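Local coordinates for putative 2OG-Fe(II) oxygenase family protein (Caulobacter crescentus CB15, PDB 3OOX) that probably acts as an iron(II)- and 2-oxoglutarate-dependent oxygenase, perhaps one that forms ethylene from 2-oxoglutarate and oxidises L-arginine, at residues 69-82 with 93-105. Numbering follows the deposited sequence.
Sequences YAGVKGGARGYIPF and YDLKEFWHMGRDL. With EDO (1,2-ethanediol), chain D.
Trp99 and Tyr79 extend their rings from one face of an antiparallel strand pair, each with CG opposite the backbone N, whereas Glu97 reaches the Tyr79 hydroxyl with CG lodged between its own N and carbonyl carbon (chi1 56°). The pair, 78-80 with 97-101, closes one edge of the main sheet of the double-stranded beta-helix (jelly-roll) fold expected for this oxygenase family; strand 170-176 flanks 97-101 on its other side. Gly78 and His100 exchange two backbone hydrogen bonds, as do Ile80 and Phe98. Over Gly78 the indole lies flat, Gly78 CA sitting 3.8 Å from the centroid of the Trp99 six-membered ring, almost on its normal. The edge of that ring meets the face of Tyr69 in an offset edge-to-face pair, planes at 62°, with Trp99 CZ3 3.5 Å from Tyr69 CB. Tyr79 OH donates to Glu97 OE1 at 2.7 Å, nearly along the carboxylate C-O axis; Lys66 and His175 also hold this buried carboxylate. Glu97 CB rests over one face of Phe82. On the opposite face of the sheet, Ile80 CB packs against Phe98 CB, and Ile80 CD1 touches the His100 ring edge. The Arg77 chain bends back, laying its guanidinium over Gly102, whose CA is 3.7 Å from Arg77 CZ; NH1 binds Ala76 O from above the carbonyl plane, NE binds Ala116 O, and a water links NH2 to Arg103 O. A leucine in place of Arg77 has no donors, and would probably leave Ala76 O and Ala116 O short of a partner and Gly102 less well covered. His100 NE2 is hydrogen-bonded by Arg172 NE, while His100 ND1 donates in the ring plane to Gly75 O, 3.0 Å away and 160° at the hydrogen.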
loop_
_atom_site.group_PDB
_atom_site.type_symbol
_atom_site.label_atom_id
_atom_site.label_comp_id
_atom_site.label_asym_id
_atom_site.label_seq_id
_atom_site.Cartn_x
_atom_site.Cartn_y
_atom_site.Cartn_z
ATOM N N TYR A 69 22.431 -6.275 0.978
ATOM C CA TYR A 69 21.129 -6.510 0.334
ATOM C C TYR A 69 20.668 -5.307 -0.489
ATOM O O TYR A 69 19.512 -5.274 -0.943
ATOM C CB TYR A 69 20.088 -6.880 1.390
ATOM C CG TYR A 69 20.583 -7.990 2.290
ATOM C CD1 TYR A 69 20.675 -9.293 1.798
ATOM C CD2 TYR A 69 21.033 -7.734 3.575
ATOM C CE1 TYR A 69 21.188 -10.313 2.572
ATOM C CE2 TYR A 69 21.547 -8.764 4.377
ATOM C CZ TYR A 69 21.627 -10.047 3.856
ATOM O OH TYR A 69 22.120 -11.090 4.628
ATOM N N ALA A 70 21.570 -4.355 -0.679
ATOM C CA ALA A 70 21.315 -3.149 -1.486
ATOM C C ALA A 70 21.692 -3.354 -2.951
ATOM O O ALA A 70 22.424 -4.287 -3.291
ATOM C CB ALA A 70 22.085 -1.961 -0.931
ATOM N N GLY A 71 21.218 -2.443 -3.800
ATOM C CA GLY A 71 21.519 -2.471 -5.219
ATOM C C GLY A 71 20.896 -3.635 -5.956
ATOM O O GLY A 71 21.390 -4.033 -7.000
ATOM N N VAL A 72 19.841 -4.208 -5.406
ATOM C CA VAL A 72 19.162 -5.355 -6.028
ATOM C C VAL A 72 17.994 -4.818 -6.846
ATOM O O VAL A 72 17.020 -4.303 -6.308
ATOM C CB VAL A 72 18.676 -6.404 -4.989
ATOM C CG1 VAL A 72 17.993 -7.599 -5.672
ATOM C CG2 VAL A 72 19.857 -6.864 -4.140
ATOM N N LYS A 73 18.078 -4.970 -8.166
ATOM C CA LYS A 73 16.963 -4.644 -9.056
ATOM C C LYS A 73 16.424 -3.231 -8.793
ATOM O O LYS A 73 15.220 -2.996 -8.738
ATOM C CB LYS A 73 15.846 -5.694 -8.955
ATOM C CG LYS A 73 16.288 -7.084 -9.357
ATOM C CD LYS A 73 16.438 -7.183 -10.916
ATOM C CE LYS A 73 16.964 -8.501 -11.346
ATOM N NZ LYS A 73 17.123 -8.525 -12.895
ATOM N N GLY A 74 17.359 -2.315 -8.643
ATOM C CA GLY A 74 17.012 -0.903 -8.518
ATOM C C GLY A 74 16.260 -0.567 -7.260
ATOM O O GLY A 74 15.652 0.499 -7.163
ATOM N N GLY A 75 16.359 -1.439 -6.268
ATOM C CA GLY A 75 15.672 -1.279 -5.003
ATOM C C GLY A 75 14.301 -1.924 -4.944
ATOM O O GLY A 75 13.628 -1.896 -3.921
ATOM N N ALA A 76 13.893 -2.594 -6.031
ATOM C CA ALA A 76 12.619 -3.246 -6.065
ATOM C C ALA A 76 12.549 -4.490 -5.171
ATOM O O ALA A 76 11.460 -4.952 -4.817
ATOM C CB ALA A 76 12.294 -3.645 -7.520
ATOM N N ARG A 77 13.720 -5.035 -4.835
ATOM C CA ARG A 77 13.822 -6.142 -3.877
ATOM C C ARG A 77 14.945 -5.810 -2.928
ATOM O O ARG A 77 15.892 -5.172 -3.310
ATOM C CB ARG A 77 14.145 -7.448 -4.615
ATOM C CG ARG A 77 13.116 -7.885 -5.681
ATOM C CD ARG A 77 11.820 -8.329 -5.093
ATOM N NE ARG A 77 10.843 -8.748 -6.119
ATOM C CZ ARG A 77 9.881 -7.974 -6.620
ATOM N NH1 ARG A 77 9.722 -6.710 -6.229
ATOM N NH2 ARG A 77 9.032 -8.457 -7.532
ATOM N N GLY A 78 14.821 -6.227 -1.669
ATOM C CA GLY A 78 15.889 -5.969 -0.715
ATOM C C GLY A 78 15.925 -4.555 -0.156
ATOM O O GLY A 78 14.894 -3.917 0.038
ATOM N N TYR A 79 17.136 -4.095 0.140
ATOM C CA TYR A 79 17.361 -2.930 0.982
ATOM C C TYR A 79 17.631 -1.677 0.149
ATOM O O TYR A 79 18.324 -1.719 -0.870
ATOM C CB TYR A 79 18.552 -3.229 1.892
ATOM C CG TYR A 79 18.962 -2.095 2.783
ATOM C CD1 TYR A 79 18.104 -1.635 3.765
ATOM C CD2 TYR A 79 20.211 -1.530 2.672
ATOM C CE1 TYR A 79 18.473 -0.596 4.617
ATOM C CE2 TYR A 79 20.612 -0.474 3.519
ATOM C CZ TYR A 79 19.714 -0.012 4.471
ATOM O OH TYR A 79 20.088 1.020 5.319
ATOM N N ILE A 80 17.094 -0.535 0.613
ATOM C CA ILE A 80 17.438 0.768 0.074
ATOM C C ILE A 80 17.949 1.613 1.245
ATOM O O ILE A 80 17.226 1.823 2.222
ATOM C CB ILE A 80 16.220 1.488 -0.555
ATOM C CG1 ILE A 80 15.573 0.623 -1.656
ATOM C CG2 ILE A 80 16.650 2.854 -1.078
ATOM C CD1 ILE A 80 14.301 1.244 -2.272
ATOM N N PRO A 81 19.186 2.079 1.146
ATOM C CA PRO A 81 19.761 2.889 2.215
ATOM C C PRO A 81 19.281 4.322 2.228
ATOM O O PRO A 81 18.607 4.763 1.320
ATOM C CB PRO A 81 21.261 2.834 1.923
ATOM C CG PRO A 81 21.335 2.762 0.490
ATOM C CD PRO A 81 20.161 1.901 0.053
ATOM N N PHE A 82 19.648 5.031 3.288
ATOM C CA PHE A 82 19.441 6.469 3.371
ATOM C C PHE A 82 20.025 7.142 2.141
ATOM O O PHE A 82 21.071 6.736 1.649
ATOM C CB PHE A 82 20.079 7.032 4.664
ATOM C CG PHE A 82 19.564 6.384 5.915
ATOM C CD1 PHE A 82 18.236 6.504 6.280
ATOM C CD2 PHE A 82 20.399 5.617 6.716
ATOM C CE1 PHE A 82 17.736 5.900 7.416
ATOM C CE2 PHE A 82 19.906 5.000 7.867
ATOM C CZ PHE A 82 18.569 5.147 8.217
ATOM N N TYR A 93 17.578 17.050 5.746
ATOM C CA TYR A 93 17.534 15.641 6.106
ATOM C C TYR A 93 16.163 15.064 5.785
ATOM O O TYR A 93 15.147 15.580 6.227
ATOM C CB TYR A 93 17.733 15.463 7.611
ATOM C CG TYR A 93 19.036 15.985 8.178
ATOM C CD1 TYR A 93 20.257 15.411 7.834
ATOM C CD2 TYR A 93 19.053 17.052 9.085
ATOM C CE1 TYR A 93 21.421 15.877 8.352
ATOM C CE2 TYR A 93 20.240 17.521 9.633
ATOM C CZ TYR A 93 21.429 16.928 9.276
ATOM O OH TYR A 93 22.573 17.382 9.803
ATOM N N ASP A 94 16.152 13.971 5.037
ATOM C CA ASP A 94 14.939 13.183 4.833
ATOM C C ASP A 94 15.445 11.757 4.856
ATOM O O ASP A 94 15.691 11.140 3.817
ATOM C CB ASP A 94 14.252 13.492 3.499
ATOM C CG ASP A 94 12.979 12.640 3.287
ATOM O OD1 ASP A 94 12.384 12.159 4.288
ATOM O OD2 ASP A 94 12.591 12.448 2.114
ATOM N N LEU A 95 15.646 11.268 6.070
ATOM C CA LEU A 95 16.321 9.994 6.297
ATOM C C LEU A 95 15.321 8.884 6.543
ATOM O O LEU A 95 14.622 8.848 7.571
ATOM C CB LEU A 95 17.275 10.082 7.480
ATOM C CG LEU A 95 18.425 11.056 7.248
ATOM C CD1 LEU A 95 19.221 11.253 8.552
ATOM C CD2 LEU A 95 19.346 10.605 6.120
ATOM N N LYS A 96 15.248 7.968 5.576
ATOM C CA LYS A 96 14.403 6.803 5.701
ATOM C C LYS A 96 15.077 5.667 4.930
ATOM O O LYS A 96 15.787 5.904 3.935
ATOM C CB LYS A 96 13.016 7.124 5.189
ATOM C CG LYS A 96 12.971 7.430 3.697
ATOM C CD LYS A 96 11.832 8.334 3.305
ATOM C CE LYS A 96 11.910 8.735 1.825
ATOM N NZ LYS A 96 12.826 9.870 1.544
ATOM N N GLU A 97 14.873 4.449 5.406
ATOM C CA GLU A 97 15.454 3.277 4.791
ATOM C C GLU A 97 14.348 2.254 4.566
ATOM O O GLU A 97 13.346 2.245 5.281
ATOM C CB GLU A 97 16.598 2.708 5.641
ATOM C CG GLU A 97 16.219 2.368 7.082
ATOM C CD GLU A 97 17.377 1.877 7.913
ATOM O OE1 GLU A 97 18.382 1.412 7.331
ATOM O OE2 GLU A 97 17.247 1.949 9.156
ATOM N N PHE A 98 14.503 1.412 3.550
ATOM C CA PHE A 98 13.453 0.522 3.070
ATOM C C PHE A 98 13.934 -0.924 2.955
ATOM O O PHE A 98 15.091 -1.159 2.634
ATOM C CB PHE A 98 13.046 0.872 1.623
ATOM C CG PHE A 98 12.480 2.286 1.425
ATOM C CD1 PHE A 98 13.313 3.391 1.337
ATOM C CD2 PHE A 98 11.136 2.471 1.195
ATOM C CE1 PHE A 98 12.805 4.637 1.103
ATOM C CE2 PHE A 98 10.600 3.735 0.951
ATOM C CZ PHE A 98 11.429 4.813 0.928
ATOM N N TRP A 99 12.983 -1.840 3.090
ATOM C CA TRP A 99 13.121 -3.216 2.618
ATOM C C TRP A 99 11.893 -3.521 1.764
ATOM O O TRP A 99 10.773 -3.245 2.188
ATOM C CB TRP A 99 13.163 -4.218 3.784
ATOM C CG TRP A 99 13.369 -5.617 3.279
ATOM C CD1 TRP A 99 12.406 -6.499 2.862
ATOM C CD2 TRP A 99 14.627 -6.276 3.102
ATOM N NE1 TRP A 99 12.987 -7.675 2.440
ATOM C CE2 TRP A 99 14.351 -7.556 2.573
ATOM C CE3 TRP A 99 15.962 -5.927 3.366
ATOM C CZ2 TRP A 99 15.376 -8.481 2.293
ATOM C CZ3 TRP A 99 16.986 -6.855 3.073
ATOM C CH2 TRP A 99 16.674 -8.113 2.552
ATOM N N HIS A 100 12.089 -4.075 0.588
ATOM C CA HIS A 100 10.974 -4.498 -0.237
ATOM C C HIS A 100 10.962 -6.000 -0.484
ATOM O O HIS A 100 11.974 -6.576 -0.893
ATOM C CB HIS A 100 11.021 -3.788 -1.578
ATOM C CG HIS A 100 10.663 -2.344 -1.479
ATOM N ND1 HIS A 100 11.459 -1.343 -1.985
ATOM C CD2 HIS A 100 9.596 -1.733 -0.907
ATOM C CE1 HIS A 100 10.885 -0.171 -1.742
ATOM N NE2 HIS A 100 9.754 -0.379 -1.084
HETATM N N MSE A 101 9.801 -6.584 -0.231
HETATM C CA MSE A 101 9.538 -7.978 -0.531
HETATM C C MSE A 101 8.477 -8.035 -1.604
HETATM O O MSE A 101 7.394 -7.485 -1.427
HETATM C CB MSE A 101 9.046 -8.724 0.716
HETATM C CG MSE A 101 8.737 -10.215 0.436
HETATM SE SE MSE A 101 7.751 -11.025 1.879
HETATM C CE MSE A 101 7.047 -12.534 0.822
ATOM N N GLY A 102 8.800 -8.733 -2.696
ATOM C CA GLY A 102 7.829 -9.033 -3.741
ATOM C C GLY A 102 7.244 -10.418 -3.568
ATOM O O GLY A 102 7.497 -11.104 -2.579
ATOM N N ARG A 103 6.499 -10.874 -4.576
ATOM C CA ARG A 103 5.893 -12.213 -4.531
ATOM C C ARG A 103 6.944 -13.300 -4.710
ATOM O O ARG A 103 7.772 -13.187 -5.594
ATOM C CB ARG A 103 4.850 -12.360 -5.641
ATOM C CG ARG A 103 4.056 -13.663 -5.475
ATOM C CD ARG A 103 2.808 -13.715 -6.312
ATOM N NE ARG A 103 1.784 -12.780 -5.821
ATOM C CZ ARG A 103 1.031 -12.914 -4.749
ATOM N NH1 ARG A 103 1.078 -14.016 -4.017
ATOM N NH2 ARG A 103 0.177 -11.947 -4.445
ATOM N N ASP A 104 6.842 -14.343 -3.889
ATOM C CA ASP A 104 7.625 -15.573 -4.090
ATOM C C ASP A 104 6.833 -16.425 -5.074
ATOM O O ASP A 104 5.727 -16.886 -4.748
ATOM C CB ASP A 104 7.769 -16.383 -2.802
ATOM C CG ASP A 104 8.869 -15.872 -1.885
ATOM O OD1 ASP A 104 9.932 -15.433 -2.372
ATOM O OD2 ASP A 104 8.670 -15.956 -0.655
ATOM N N LEU A 105 7.419 -16.644 -6.249
ATOM C CA LEU A 105 6.772 -17.386 -7.309
ATOM C C LEU A 105 7.274 -18.812 -7.273
ATOM O O LEU A 105 8.411 -19.053 -6.937
ATOM C CB LEU A 105 7.102 -16.775 -8.670
ATOM C CG LEU A 105 6.497 -15.386 -8.922
ATOM C CD1 LEU A 105 7.126 -14.736 -10.181
ATOM C CD2 LEU A 105 4.987 -15.386 -9.056
HETATM C C1 EDO D . 13.854 -9.044 -14.467
HETATM O O1 EDO D . 14.491 -7.992 -13.731
HETATM C C2 EDO D . 13.359 -10.076 -13.455
HETATM O O2 EDO D . 14.455 -10.697 -12.769
HETATM O O HOH W 1 8.806 -11.364 -7.496
HETATM O O HOH W 2 16.150 5.815 1.261
#